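Local coordinates for GCN5-related N-acetyltransferase (Kribbella flavida, PDB 4H89), which probably transfers an acyl group, most likely acetyl from acetyl-coenzyme A, to an amine acceptor, as other GNAT enzymes do, at residues E41-D44 with E45-R48. Residues are numbered along the deposited sequence; the frame is centred on the assembly and turned at random. Where two conformers were deposited one is given.
Sequences ELTD and EQAR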
loop_
_atom_site.group_PDB
_atom_site.type_symbol
_atom_site.label_atom_id
_atom_site.label_comp_id
_atom_site.label_asym_id
_atom_site.label_seq_id
_atom_site.Cartn_x
_atom_site.Cartn_y
_atom_site.Cartn_z
ATOM N N GLU A 41 13.618 6.637 -10.500
ATOM C CA GLU A 41 13.736 7.102 -11.871
ATOM C C GLU A 41 12.391 7.485 -12.514
ATOM O O GLU A 41 12.243 7.409 -13.718
ATOM C CB GLU A 41 14.474 6.061 -12.720
ATOM C CG GLU A 41 15.953 5.892 -12.352
ATOM C CD GLU A 41 16.676 4.981 -13.320
ATOM O OE1 GLU A 41 16.380 3.747 -13.337
ATOM O OE2 GLU A 41 17.563 5.522 -14.035
ATOM N N LEU A 42 11.436 7.951 -11.722
ATOM C CA LEU A 42 10.193 8.444 -12.290
ATOM C C LEU A 42 10.416 9.669 -13.129
ATOM O O LEU A 42 11.196 10.544 -12.793
ATOM C CB LEU A 42 9.192 8.791 -11.184
ATOM C CG LEU A 42 8.679 7.658 -10.303
ATOM C CD1 LEU A 42 7.653 8.200 -9.358
ATOM C CD2 LEU A 42 8.072 6.528 -11.110
ATOM N N THR A 43 9.679 9.752 -14.237
ATOM C CA THR A 43 9.706 10.999 -14.997
ATOM C C THR A 43 9.051 12.109 -14.197
ATOM O O THR A 43 8.239 11.839 -13.287
ATOM C CB THR A 43 9.010 10.874 -16.366
ATOM O OG1 THR A 43 7.616 10.785 -16.185
ATOM C CG2 THR A 43 9.504 9.693 -17.182
ATOM N N ASP A 44 9.285 13.349 -14.602
ATOM C CA ASP A 44 8.607 14.470 -13.986
ATOM C C ASP A 44 7.077 14.280 -14.068
ATOM O O ASP A 44 6.337 14.587 -13.108
ATOM C CB ASP A 44 8.957 15.782 -14.689
ATOM C CG ASP A 44 10.394 16.251 -14.481
ATOM O OD1 ASP A 44 11.148 15.701 -13.670
ATOM O OD2 ASP A 44 10.756 17.250 -15.172
ATOM N N GLU A 45 6.602 13.797 -15.196
ATOM C CA GLU A 45 5.176 13.622 -15.454
ATOM C C GLU A 45 4.584 12.435 -14.703
ATOM O O GLU A 45 3.438 12.510 -14.210
ATOM C CB GLU A 45 4.909 13.520 -16.940
ATOM C CG GLU A 45 5.270 14.759 -17.756
ATOM C CD GLU A 45 6.738 14.863 -18.156
ATOM O OE1 GLU A 45 7.581 14.023 -17.821
ATOM O OE2 GLU A 45 7.063 15.835 -18.820
ATOM N N GLN A 46 5.350 11.376 -14.472
ATOM C CA GLN A 46 4.916 10.295 -13.607
ATOM C C GLN A 46 4.789 10.802 -12.160
ATOM O O GLN A 46 3.823 10.445 -11.477
ATOM C CB GLN A 46 5.858 9.120 -13.653
ATOM C CG GLN A 46 5.796 8.271 -14.944
ATOM C CD GLN A 46 6.822 7.180 -14.901
ATOM O OE1 GLN A 46 8.013 7.446 -14.776
ATOM N NE2 GLN A 46 6.379 5.961 -14.946
ATOM N N ALA A 47 5.759 11.568 -11.683
ATOM C CA ALA A 47 5.667 12.137 -10.367
ATOM C C ALA A 47 4.437 13.046 -10.250
ATOM O O ALA A 47 3.714 12.985 -9.246
ATOM C CB ALA A 47 6.965 12.828 -9.990
ATOM N N ARG A 48 4.159 13.847 -11.272
ATOM C CA ARG A 48 3.033 14.724 -11.249
ATOM C C ARG A 48 1.716 13.930 -11.152
ATOM O O ARG A 48 0.800 14.287 -10.392
ATOM C CB ARG A 48 3.028 15.570 -12.495
ATOM C CG ARG A 48 1.946 16.623 -12.499
ATOM C CD ARG A 48 1.909 17.413 -13.790
ATOM N NE ARG A 48 1.772 16.523 -14.958
ATOM C CZ ARG A 48 2.044 16.884 -16.199
ATOM N NH1 ARG A 48 2.419 18.130 -16.482
ATOM N NH2 ARG A 48 1.960 15.973 -17.141
HETATM O O HOH W 1 10.161 5.948 -15.450
#
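Thr43 and Gln46 grip each other reciprocally at the start of helix 44-51. The Thr43 hydroxyl accepts a hydrogen bond from Gln46 N, 2.9 Å from OG1; with chi1 at 72° it lies between its own backbone N and carbonyl carbon, turned to the first turn of the helix. In return, the Gln46 chain, extended beyond CG, reaches back until OE1 takes the backbone N-H of Thr43, 2.9 Å from N. This second bond is nearly straight (169° at the hydrogen) and uses a lone pair in the amide plane. A water 2.7 Å from Gln46 OE1 also donates to Glu41 O, so OE1 receives two donors, which should help to hold the amide in this rotation. Backbone bonds from Ala47 N to Thr43 O and from Arg48 N to Asp44 O continue the turn.

The packed side faces helix 19-32: Leu42 and buried Ala47 both rest on Phe26. Asp44 OD1 forms a salt bridge with Arg27, which also binds Leu42 O. By contrast, Thr43, Glu45 and Gln46 lie on the solvent side; Leu42 crosses Gln46 at about a right angle, CD2 3.8 Å from OE1. The paired side-chain-to-backbone bonds make a capping box, with Thr43 at the N-cap and Gln46 three residues on, here opening the second helix of a GNAT fold.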